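Long-range contacts in Cas13d (PDB 6IV9), which processes CRISPR RNA and, guided by it, cleaves target RNA, two steps that both depend on its pair of HEPN domains: residues A[275-279]-A[313-317]; A[494-499]-A[558-563]; A[752-756]-A[769-775]; A[857-863]-A[873-879]. The protein carries 2 engineered substitutions. All coordinates share one frame; numbering follows the deposited sequence.

Contact 1 of 4, residues A[275-279]-A[313-317]; sequences KRVYH and EYRDT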
# COMPACT_ATOMS: atom_id res chain seq x y z
N LYS A 275 10.11 -9.87 24.03
CA LYS A 275 9.76 -11.13 23.34
C LYS A 275 8.76 -10.82 22.21
O LYS A 275 8.93 -11.34 21.13
CB LYS A 275 9.16 -12.08 24.38
CG LYS A 275 8.80 -13.46 23.87
CD LYS A 275 8.24 -14.34 24.96
CE LYS A 275 8.38 -15.80 24.64
NZ LYS A 275 7.99 -16.65 25.78
N ARG A 276 7.78 -9.98 22.48
CA ARG A 276 6.78 -9.61 21.45
C ARG A 276 7.48 -8.88 20.29
O ARG A 276 7.19 -9.20 19.18
CB ARG A 276 5.69 -8.72 22.06
CG ARG A 276 4.76 -9.45 23.01
CD ARG A 276 3.51 -8.67 23.29
NE ARG A 276 3.80 -7.43 23.96
CZ ARG A 276 3.78 -7.26 25.28
NH1 ARG A 276 3.60 -8.29 26.07
NH2 ARG A 276 3.94 -6.06 25.78
N VAL A 277 8.38 -7.96 20.60
CA VAL A 277 9.12 -7.22 19.54
C VAL A 277 9.97 -8.20 18.74
O VAL A 277 9.96 -8.12 17.53
CB VAL A 277 9.96 -6.07 20.12
CG1 VAL A 277 10.80 -5.41 19.06
CG2 VAL A 277 9.09 -5.05 20.82
N TYR A 278 10.62 -9.12 19.43
CA TYR A 278 11.46 -10.12 18.73
C TYR A 278 10.60 -10.93 17.76
O TYR A 278 10.99 -11.12 16.64
CB TYR A 278 12.08 -11.08 19.74
CG TYR A 278 12.68 -12.30 19.10
CD1 TYR A 278 13.75 -12.19 18.25
CD2 TYR A 278 12.15 -13.56 19.30
CE1 TYR A 278 14.30 -13.29 17.63
CE2 TYR A 278 12.69 -14.67 18.70
CZ TYR A 278 13.77 -14.54 17.86
OH TYR A 278 14.33 -15.61 17.25
N HIS A 279 9.43 -11.37 18.21
CA HIS A 279 8.55 -12.19 17.35
C HIS A 279 8.15 -11.39 16.10
O HIS A 279 8.08 -11.97 15.04
CB HIS A 279 7.33 -12.63 18.15
CG HIS A 279 7.63 -13.69 19.15
ND1 HIS A 279 6.81 -13.98 20.19
CD2 HIS A 279 8.67 -14.53 19.26
CE1 HIS A 279 7.33 -14.94 20.89
NE2 HIS A 279 8.45 -15.30 20.34
N GLU A 313 4.63 -19.77 20.73
CA GLU A 313 4.88 -18.46 21.39
C GLU A 313 4.68 -17.33 20.37
O GLU A 313 4.23 -16.28 20.74
CB GLU A 313 6.23 -18.44 22.11
CG GLU A 313 7.44 -18.49 21.20
CD GLU A 313 8.75 -18.28 21.93
OE1 GLU A 313 8.91 -18.86 22.99
OE2 GLU A 313 9.58 -17.54 21.45
N TYR A 314 5.03 -17.56 19.12
CA TYR A 314 4.85 -16.53 18.07
C TYR A 314 3.37 -16.23 17.90
O TYR A 314 2.99 -15.10 17.79
CB TYR A 314 5.43 -17.00 16.75
CG TYR A 314 6.92 -16.90 16.64
CD1 TYR A 314 7.75 -17.87 17.15
CD2 TYR A 314 7.51 -15.81 16.03
CE1 TYR A 314 9.12 -17.78 17.05
CE2 TYR A 314 8.88 -15.70 15.91
CZ TYR A 314 9.69 -16.69 16.43
OH TYR A 314 11.03 -16.56 16.29
N ARG A 315 2.55 -17.28 17.89
CA ARG A 315 1.09 -17.15 17.74
C ARG A 315 0.51 -16.40 18.94
O ARG A 315 -0.46 -15.71 18.77
CB ARG A 315 0.44 -18.48 17.38
CG ARG A 315 0.83 -18.95 15.99
CD ARG A 315 0.05 -20.15 15.50
NE ARG A 315 0.34 -21.34 16.27
CZ ARG A 315 1.46 -22.03 16.18
NH1 ARG A 315 2.37 -21.70 15.30
NH2 ARG A 315 1.66 -23.04 16.99
N ASP A 316 1.10 -16.58 20.11
CA ASP A 316 0.64 -15.85 21.32
C ASP A 316 0.85 -14.35 21.11
O ASP A 316 0.03 -13.58 21.52
CB ASP A 316 1.34 -16.38 22.56
CG ASP A 316 0.82 -17.74 22.99
OD1 ASP A 316 -0.26 -18.10 22.56
OD2 ASP A 316 1.51 -18.40 23.72
N THR A 317 1.98 -13.98 20.52
CA THR A 317 2.24 -12.55 20.26
C THR A 317 1.20 -12.01 19.28
O THR A 317 0.66 -10.96 19.53
CB THR A 317 3.66 -12.31 19.76
OG1 THR A 317 4.58 -12.57 20.81
CG2 THR A 317 3.85 -10.92 19.21
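His279 spends both ring nitrogens on the facing helix. ND1 pairs with Thr317 OG1 at 2.7 Å in a nearly straight hydrogen bond (173°), while NE2 donates to Glu313 OE2, also at 2.7 Å. That oxygen lies close to the imidazole plane, yet NE2 approaches it from above the carboxylate plane. Pinned at two points of its rim, the ring is probably held against flipping. Glu313 reaches it because CG sits between the backbone N and the carbonyl carbon (chi1 68°) and the chain then runs extended; OE2 takes a second bond, from Tyr219 N. Lys275 adds a long salt bridge, NZ to Glu313 OE1 at 3.7 Å.

These bonds join helices 267-291 and 312-330 where they cross nearly at right angles, their local axes 9.4 Å apart, and the His-carboxylate pair lies at the crossing.

The aromatic packing is oblique. His279 CD2 stands 3.5 Å above the centre of the Tyr314 ring, and Tyr314 CA in turn covers one imidazole face in a CH-pi contact; the carbonyl oxygen of Lys275 lies over the other. Farther out, Tyr278 CE2 meets Tyr314 OH at 3.5 Å, and both tyrosine hydroxyls hydrogen-bond to the carbonyl oxygen of Asn217.

Contact 2 of 4, residues A[494-499]-A[558-563]; sequences DLLYFS and RITNEL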
# COMPACT_ATOMS: atom_id res chain seq x y z
N ASP A 494 -11.56 -15.38 16.22
CA ASP A 494 -12.35 -15.52 14.97
C ASP A 494 -11.47 -15.41 13.73
O ASP A 494 -11.99 -15.67 12.66
CB ASP A 494 -13.40 -14.42 14.84
CG ASP A 494 -14.49 -14.43 15.89
OD1 ASP A 494 -14.74 -15.50 16.44
OD2 ASP A 494 -15.07 -13.38 16.13
N LEU A 495 -10.21 -15.03 13.87
CA LEU A 495 -9.35 -14.79 12.69
C LEU A 495 -8.28 -15.87 12.52
O LEU A 495 -7.83 -16.41 13.49
CB LEU A 495 -8.66 -13.43 12.86
CG LEU A 495 -9.55 -12.24 13.18
CD1 LEU A 495 -8.74 -10.96 13.28
CD2 LEU A 495 -10.66 -12.09 12.17
N LEU A 496 -7.88 -16.13 11.28
CA LEU A 496 -6.77 -17.07 10.99
C LEU A 496 -5.46 -16.40 11.39
O LEU A 496 -5.41 -15.19 11.42
CB LEU A 496 -6.74 -17.39 9.50
CG LEU A 496 -7.99 -18.08 8.96
CD1 LEU A 496 -7.87 -18.32 7.47
CD2 LEU A 496 -8.24 -19.38 9.69
N TYR A 497 -4.42 -17.19 11.63
CA TYR A 497 -3.09 -16.66 12.00
C TYR A 497 -2.52 -15.84 10.83
O TYR A 497 -1.85 -14.86 11.07
CB TYR A 497 -2.22 -17.73 12.63
CG TYR A 497 -2.62 -17.94 14.06
CD1 TYR A 497 -2.32 -16.99 15.01
CD2 TYR A 497 -3.40 -19.00 14.44
CE1 TYR A 497 -2.73 -17.12 16.33
CE2 TYR A 497 -3.81 -19.16 15.75
CZ TYR A 497 -3.48 -18.22 16.70
OH TYR A 497 -3.89 -18.35 17.98
N PHE A 498 -2.82 -16.26 9.61
CA PHE A 498 -2.28 -15.50 8.46
C PHE A 498 -2.82 -14.06 8.51
O PHE A 498 -2.05 -13.16 8.31
CB PHE A 498 -2.59 -16.20 7.14
CG PHE A 498 -2.01 -15.47 5.96
CD1 PHE A 498 -0.72 -15.73 5.53
CD2 PHE A 498 -2.72 -14.48 5.32
CE1 PHE A 498 -0.18 -15.04 4.47
CE2 PHE A 498 -2.18 -13.80 4.25
CZ PHE A 498 -0.90 -14.07 3.83
N SER A 499 -4.11 -13.91 8.79
CA SER A 499 -4.77 -12.58 8.88
C SER A 499 -4.15 -11.78 10.03
O SER A 499 -3.89 -10.63 9.86
CB SER A 499 -6.24 -12.74 9.10
OG SER A 499 -6.81 -13.55 8.10
N ARG A 558 -12.53 -16.79 3.40
CA ARG A 558 -12.40 -16.36 4.80
C ARG A 558 -11.28 -15.32 4.89
O ARG A 558 -11.48 -14.31 5.52
CB ARG A 558 -12.05 -17.58 5.64
CG ARG A 558 -11.88 -17.27 7.11
CD ARG A 558 -11.79 -18.50 7.96
NE ARG A 558 -11.76 -18.07 9.32
CZ ARG A 558 -11.59 -18.87 10.35
NH1 ARG A 558 -11.69 -20.17 10.17
NH2 ARG A 558 -11.34 -18.38 11.53
N ILE A 559 -10.16 -15.56 4.23
CA ILE A 559 -9.03 -14.59 4.30
C ILE A 559 -9.46 -13.24 3.71
O ILE A 559 -9.19 -12.24 4.31
CB ILE A 559 -7.78 -15.15 3.61
CG1 ILE A 559 -7.27 -16.41 4.32
CG2 ILE A 559 -6.71 -14.09 3.51
CD1 ILE A 559 -6.30 -17.22 3.51
N THR A 560 -10.19 -13.26 2.60
CA THR A 560 -10.62 -11.98 1.99
C THR A 560 -11.48 -11.22 3.00
O THR A 560 -11.27 -10.04 3.16
CB THR A 560 -11.49 -12.25 0.76
OG1 THR A 560 -10.75 -13.00 -0.19
CG2 THR A 560 -11.97 -10.99 0.09
N ASN A 561 -12.41 -11.89 3.66
CA ASN A 561 -13.31 -11.24 4.64
C ASN A 561 -12.52 -10.73 5.85
O ASN A 561 -12.76 -9.63 6.28
CB ASN A 561 -14.41 -12.19 5.09
CG ASN A 561 -15.32 -12.61 3.95
OD1 ASN A 561 -15.43 -11.93 2.96
ND2 ASN A 561 -15.98 -13.74 4.10
N GLU A 562 -11.63 -11.54 6.39
CA GLU A 562 -10.82 -11.16 7.58
C GLU A 562 -9.88 -9.99 7.27
O GLU A 562 -9.74 -9.10 8.08
CB GLU A 562 -10.03 -12.36 8.06
CG GLU A 562 -10.94 -13.50 8.43
CD GLU A 562 -10.27 -14.65 9.14
OE1 GLU A 562 -9.05 -14.73 9.11
OE2 GLU A 562 -11.00 -15.44 9.72
N LEU A 563 -9.27 -10.01 6.10
CA LEU A 563 -8.33 -8.95 5.69
C LEU A 563 -9.09 -7.63 5.59
O LEU A 563 -8.54 -6.61 5.88
CB LEU A 563 -7.69 -9.37 4.37
CG LEU A 563 -6.24 -9.82 4.43
CD1 LEU A 563 -5.78 -10.30 5.78
CD2 LEU A 563 -5.88 -10.78 3.33
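Glu562 reaches across from helix 556-570 to the start of helix 497-505, and one of its oxygens does most of the holding. Glu562 OE1 accepts a hydrogen bond from Leu496 N at 2.8 Å, almost straight (174°) and on the syn side, and uses its anti lone pair for Ser499 OG at 2.7 Å. Leu496 is the N-cap residue and Ser499 belongs to the first turn, so the carboxylate fixes the very beginning of the helix, whose dipole would probably favour the charged form. The other oxygen, OE2, takes Arg558 NE, from one turn back on the same helix, at 2.8 Å in a salt bridge.

Arg558, extended with CG anti to its own amide nitrogen (chi1 180°), carries on past the glutamate: NH2 donates to Asp494 O at 3.0 Å, from above the carbonyl plane. The guanidinium thus bridges two acceptors, Asp494 O and Glu562 OE2, that themselves lie close together. Were Glu562 an alanine, Leu496 N and Ser499 OG would probably lose their shared acceptor and Arg558 the charge that steadies it.

Leu496 fills in the apolar side. Its CD2 rests 3.4 Å above the plane of the Arg558 guanidinium, over the centre, while CD1 turns to Ile559 CG1 at 3.7 Å.

Around this junction, helix 511-535 backs helix 556-570, with Phe525 against Ile559 and Leu563, and helix 312-330 packs on the other segment through Val322 against Leu495.

Contact 3 of 4, residues A[752-756]-A[769-775]; sequences LERDF and KNLKNDY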
# COMPACT_ATOMS: atom_id res chain seq x y z
N LEU A 752 12.70 -10.66 -11.06
CA LEU A 752 13.89 -11.21 -11.74
C LEU A 752 14.39 -12.44 -10.98
O LEU A 752 14.64 -13.43 -11.60
CB LEU A 752 14.97 -10.13 -11.78
CG LEU A 752 16.35 -10.60 -12.23
CD1 LEU A 752 16.31 -11.18 -13.63
CD2 LEU A 752 17.36 -9.47 -12.17
N GLU A 753 14.50 -12.36 -9.66
CA GLU A 753 14.96 -13.53 -8.89
C GLU A 753 13.95 -14.68 -9.06
O GLU A 753 14.36 -15.80 -9.28
CB GLU A 753 15.07 -13.18 -7.41
CG GLU A 753 16.10 -12.12 -7.09
CD GLU A 753 16.33 -11.95 -5.60
OE1 GLU A 753 15.60 -12.55 -4.83
OE2 GLU A 753 17.22 -11.23 -5.23
N ARG A 754 12.67 -14.38 -8.95
CA ARG A 754 11.61 -15.41 -9.09
C ARG A 754 11.64 -16.02 -10.49
O ARG A 754 11.62 -17.22 -10.61
CB ARG A 754 10.27 -14.71 -8.86
CG ARG A 754 9.05 -15.54 -9.19
CD ARG A 754 7.82 -14.68 -9.39
NE ARG A 754 7.78 -14.09 -10.70
CZ ARG A 754 6.96 -13.14 -11.07
NH1 ARG A 754 6.08 -12.67 -10.21
NH2 ARG A 754 7.00 -12.66 -12.29
N ASP A 755 11.69 -15.18 -11.52
CA ASP A 755 11.68 -15.61 -12.94
C ASP A 755 12.94 -16.41 -13.25
O ASP A 755 12.84 -17.41 -13.93
CB ASP A 755 11.40 -14.43 -13.86
CG ASP A 755 10.03 -13.80 -13.66
OD1 ASP A 755 9.16 -14.46 -13.14
OD2 ASP A 755 9.86 -12.66 -14.04
N PHE A 756 14.08 -15.99 -12.73
CA PHE A 756 15.34 -16.72 -12.98
C PHE A 756 15.20 -18.14 -12.42
O PHE A 756 15.55 -19.07 -13.09
CB PHE A 756 16.54 -16.01 -12.35
CG PHE A 756 17.83 -16.79 -12.46
CD1 PHE A 756 18.60 -16.74 -13.60
CD2 PHE A 756 18.24 -17.61 -11.43
CE1 PHE A 756 19.78 -17.45 -13.69
CE2 PHE A 756 19.42 -18.33 -11.52
CZ PHE A 756 20.18 -18.25 -12.65
N LYS A 769 24.40 -21.45 -13.90
CA LYS A 769 24.46 -20.00 -13.58
C LYS A 769 23.96 -19.64 -12.18
O LYS A 769 23.00 -20.23 -11.73
CB LYS A 769 23.70 -19.22 -14.65
CG LYS A 769 24.08 -19.55 -16.08
CD LYS A 769 25.54 -19.31 -16.34
CE LYS A 769 25.91 -19.45 -17.80
NZ LYS A 769 27.05 -18.58 -18.14
N ASN A 770 24.61 -18.66 -11.56
CA ASN A 770 24.22 -18.05 -10.26
C ASN A 770 23.81 -16.62 -10.62
O ASN A 770 24.63 -15.91 -11.16
CB ASN A 770 25.35 -18.13 -9.23
CG ASN A 770 25.11 -17.31 -7.98
OD1 ASN A 770 25.59 -16.19 -7.86
ND2 ASN A 770 24.41 -17.86 -7.01
N LEU A 771 22.60 -16.21 -10.29
CA LEU A 771 22.10 -14.89 -10.75
C LEU A 771 22.96 -13.73 -10.24
O LEU A 771 23.29 -12.88 -11.03
CB LEU A 771 20.66 -14.73 -10.27
CG LEU A 771 20.02 -13.39 -10.60
CD1 LEU A 771 19.92 -13.20 -12.09
CD2 LEU A 771 18.66 -13.29 -9.95
N LYS A 772 23.35 -13.77 -8.98
CA LYS A 772 24.12 -12.66 -8.36
C LYS A 772 25.48 -12.45 -9.03
O LYS A 772 25.99 -11.37 -8.92
CB LYS A 772 24.14 -12.79 -6.84
CG LYS A 772 22.76 -12.86 -6.21
CD LYS A 772 22.69 -12.39 -4.76
CE LYS A 772 21.29 -12.40 -4.18
NZ LYS A 772 20.25 -12.37 -5.23
N ASN A 773 26.03 -13.47 -9.69
CA ASN A 773 27.33 -13.31 -10.40
C ASN A 773 27.15 -12.30 -11.53
O ASN A 773 28.09 -11.61 -11.83
CB ASN A 773 27.86 -14.65 -10.93
CG ASN A 773 28.32 -15.58 -9.84
OD1 ASN A 773 28.58 -15.17 -8.72
ND2 ASN A 773 28.44 -16.86 -10.16
N ASP A 774 26.00 -12.33 -12.19
CA ASP A 774 25.69 -11.38 -13.27
C ASP A 774 24.17 -11.31 -13.39
O ASP A 774 23.60 -12.21 -13.97
CB ASP A 774 26.34 -11.79 -14.59
CG ASP A 774 26.24 -10.73 -15.67
OD1 ASP A 774 25.53 -9.77 -15.46
OD2 ASP A 774 26.86 -10.90 -16.70
N TYR A 775 23.58 -10.21 -12.94
CA TYR A 775 22.11 -10.02 -12.95
C TYR A 775 21.56 -10.01 -14.38
O TYR A 775 20.41 -10.32 -14.56
CB TYR A 775 21.73 -8.77 -12.17
CG TYR A 775 21.61 -8.99 -10.69
CD1 TYR A 775 20.46 -9.48 -10.13
CD2 TYR A 775 22.66 -8.70 -9.84
CE1 TYR A 775 20.35 -9.68 -8.77
CE2 TYR A 775 22.57 -8.89 -8.48
CZ TYR A 775 21.40 -9.38 -7.94
OH TYR A 775 21.30 -9.57 -6.60
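Leu771 lays its CB over the middle of the Phe756 ring, 4.0 Å from the centroid and 12° off the normal, a CH-pi contact. Leu771 opens a short 3-10 segment, in the connection by which the chain leaves the long helix 713-760 and folds back on it before entering helix 777-788; this is a helix-loop-helix connection, with Leu771 as its main apolar contact with the long helix. At the edge of the same ring, Phe756 CZ meets Lys769 O at 3.6 Å, and that oxygen is also bonded by Lys760 NZ.

CG anti to the backbone nitrogen (chi1 177°) aims the Leu771 branch at the helix, where CD1 stays near the Phe756 ring and CD2 reaches Glu753 CA at 3.9 Å. One turn before Phe756, Leu752 CD2 abuts the edge of the Tyr775 ring, 3.7 Å from Tyr775 CD1. Ile777 of the following helix touches both Phe756 and Leu771, extending the apolar cluster.

The polar side is looser. Glu753 divides its carboxylate, OE1 taking the firmer bond from His293 N and OE2 a weak, salt-bridged one from Lys772 NZ at 3.2 Å. The same Lys772 NZ makes another weak bond within its own segment, to Tyr775 OH at 3.3 Å.

Contact 4 of 4, residues A[857-863]-A[873-879]; sequences QRCITKR and IKYEDDL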
# COMPACT_ATOMS: atom_id res chain seq x y z
N GLN A 857 22.20 7.17 -9.89
CA GLN A 857 23.41 7.16 -10.75
C GLN A 857 24.61 7.71 -9.97
O GLN A 857 25.68 7.19 -10.13
CB GLN A 857 23.10 7.86 -12.08
CG GLN A 857 22.14 7.06 -12.92
CD GLN A 857 21.66 7.72 -14.19
OE1 GLN A 857 22.19 8.73 -14.61
NE2 GLN A 857 20.65 7.14 -14.79
N ARG A 858 24.41 8.74 -9.17
CA ARG A 858 25.52 9.27 -8.34
C ARG A 858 25.97 8.19 -7.35
O ARG A 858 27.15 8.06 -7.15
CB ARG A 858 25.09 10.55 -7.64
CG ARG A 858 24.94 11.73 -8.57
CD ARG A 858 26.25 12.18 -9.19
NE ARG A 858 27.27 12.38 -8.19
CZ ARG A 858 27.47 13.51 -7.54
NH1 ARG A 858 26.71 14.56 -7.78
NH2 ARG A 858 28.42 13.59 -6.65
N CYS A 859 25.04 7.48 -6.74
CA CYS A 859 25.39 6.42 -5.78
C CYS A 859 26.14 5.30 -6.50
O CYS A 859 27.07 4.77 -5.94
CB CYS A 859 24.15 5.81 -5.14
SG CYS A 859 23.23 6.92 -4.05
N ILE A 860 25.69 4.91 -7.68
CA ILE A 860 26.34 3.80 -8.43
C ILE A 860 27.77 4.17 -8.85
O ILE A 860 28.62 3.31 -8.78
CB ILE A 860 25.52 3.41 -9.67
CG1 ILE A 860 24.13 2.90 -9.30
CG2 ILE A 860 26.26 2.41 -10.52
CD1 ILE A 860 24.11 1.50 -8.82
N THR A 861 27.98 5.40 -9.29
CA THR A 861 29.29 5.83 -9.82
C THR A 861 30.23 6.33 -8.72
O THR A 861 31.35 6.63 -9.05
CB THR A 861 29.11 6.88 -10.90
OG1 THR A 861 28.44 7.99 -10.32
CG2 THR A 861 28.34 6.36 -12.09
N LYS A 862 29.78 6.44 -7.49
CA LYS A 862 30.66 6.91 -6.41
C LYS A 862 31.87 5.98 -6.32
O LYS A 862 31.69 4.78 -6.26
CB LYS A 862 29.90 6.93 -5.09
CG LYS A 862 30.63 7.57 -3.93
CD LYS A 862 30.10 7.11 -2.62
CE LYS A 862 30.83 7.76 -1.46
NZ LYS A 862 31.60 8.95 -1.90
N ARG A 863 33.08 6.56 -6.32
CA ARG A 863 34.33 5.78 -6.23
C ARG A 863 34.68 5.56 -4.76
O ARG A 863 35.06 6.55 -4.09
CB ARG A 863 35.47 6.50 -6.97
CG ARG A 863 36.09 5.69 -8.10
CD ARG A 863 35.36 5.86 -9.41
NE ARG A 863 35.41 7.23 -9.90
CZ ARG A 863 36.35 7.71 -10.70
NH1 ARG A 863 37.51 7.08 -10.81
NH2 ARG A 863 36.13 8.82 -11.39
N ILE A 873 32.78 3.82 -14.54
CA ILE A 873 31.68 3.56 -15.50
C ILE A 873 31.77 4.63 -16.58
O ILE A 873 31.98 5.76 -16.23
CB ILE A 873 30.32 3.54 -14.77
CG1 ILE A 873 30.26 2.38 -13.77
CG2 ILE A 873 29.16 3.48 -15.73
CD1 ILE A 873 29.19 2.52 -12.74
N LYS A 874 31.49 4.29 -17.84
CA LYS A 874 31.59 5.25 -18.97
C LYS A 874 30.60 6.42 -18.89
O LYS A 874 30.83 7.40 -19.57
CB LYS A 874 31.42 4.53 -20.31
CG LYS A 874 30.09 3.85 -20.56
CD LYS A 874 29.99 3.29 -21.95
CE LYS A 874 28.84 2.34 -22.13
NZ LYS A 874 28.86 1.68 -23.45
N TYR A 875 29.51 6.31 -18.12
CA TYR A 875 28.51 7.38 -17.99
C TYR A 875 28.90 8.38 -16.90
O TYR A 875 28.30 9.43 -16.86
CB TYR A 875 27.17 6.72 -17.66
CG TYR A 875 26.66 5.82 -18.75
CD1 TYR A 875 26.20 6.34 -19.93
CD2 TYR A 875 26.63 4.45 -18.59
CE1 TYR A 875 25.74 5.53 -20.95
CE2 TYR A 875 26.17 3.62 -19.60
CZ TYR A 875 25.72 4.17 -20.78
OH TYR A 875 25.27 3.39 -21.78
N GLU A 876 29.88 8.07 -16.06
CA GLU A 876 30.24 8.96 -14.92
C GLU A 876 30.56 10.39 -15.36
O GLU A 876 30.00 11.31 -14.80
CB GLU A 876 31.37 8.38 -14.08
CG GLU A 876 31.64 9.18 -12.83
CD GLU A 876 32.81 8.74 -11.96
OE1 GLU A 876 33.59 9.59 -11.56
OE2 GLU A 876 32.92 7.57 -11.68
N ASP A 877 31.44 10.57 -16.33
CA ASP A 877 31.87 11.94 -16.70
C ASP A 877 30.69 12.82 -17.10
O ASP A 877 30.60 13.91 -16.59
CB ASP A 877 32.98 11.92 -17.75
CG ASP A 877 34.31 11.44 -17.19
OD1 ASP A 877 35.15 11.07 -17.99
OD2 ASP A 877 34.47 11.42 -15.97
N ASP A 878 29.85 12.36 -18.01
CA ASP A 878 28.70 13.19 -18.46
C ASP A 878 27.72 13.43 -17.31
O ASP A 878 27.17 14.51 -17.22
CB ASP A 878 28.02 12.58 -19.67
CG ASP A 878 28.82 12.83 -20.93
OD1 ASP A 878 29.59 13.79 -20.95
OD2 ASP A 878 28.66 12.06 -21.87
N LEU A 879 27.49 12.43 -16.48
CA LEU A 879 26.54 12.59 -15.36
C LEU A 879 27.05 13.70 -14.44
O LEU A 879 26.28 14.53 -14.04
CB LEU A 879 26.49 11.26 -14.61
CG LEU A 879 25.77 11.29 -13.27
CD1 LEU A 879 24.28 11.43 -13.47
CD2 LEU A 879 26.10 10.05 -12.49
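The guanidinium of Arg863 meets the carboxylate of Glu876 at its edge: Arg863 NH2 donates to Glu876 OE1 at 2.7 Å on the syn side, well out of the carboxylate plane, in a salt bridge with the two planes 61° apart. Arg863 is poorly ordered, so this grip is probably not rigid. A second flat group, the Tyr875 ring, points off the contact to stack with Phe889 of helix 887-893. The setting is a helix-loop-helix hairpin: helix 848-861 ends, a loop runs out and back, and a type I beta turn, Ile873 to Glu876, leads into helix 876-882.

Glu876 stretches out with CG anti to the backbone nitrogen (chi1 -173°), which lays its CG alongside Thr861 CB at 3.9 Å before the carboxylate reaches the arginine. With an alanine at this place, Arg863 would probably lose its carboxylate mate and be set still freer to turn, and Thr861 would lose the methylene beside it.

On one flank of Thr861, Ile873 CD1 packs on Ile860 CG2 at 3.7 Å. On the other, Leu879 packs on the last turn of helix 848-861: CD2 touches Gln857 CB at 3.7 Å, and CD1 lies near Gln857 OE1, which is held by Thr886 N. Thr861 also closes back on its own helix, OG1 donating to Gln857 O at 2.9 Å from the opposite face of that carbonyl to Thr861 N.

The four contacts follow one another along the chain, each closing before the next opens. Contacts 1 and 2 are neighbours, their centres about 19 Å apart, and helix 312-330 links them: it supplies 313-317, and its Arg315 CB packs on Tyr497 CE1 at 3.6 Å. Contacts 3 and 4, about 24 Å apart between centres, do not touch; both pack against helix 816-827 in the C-terminal helical region, probably part of the second HEPN domain. The two pairs are well separated, with about 48 Å between the centres of contacts 2 and 4, on opposite sides of the chain's centre. Contacts between helices and the turns that lead into them recur through this largely helical protein, contact 3 coming nearest to the bound RNA, about 5 Å between nearest atoms.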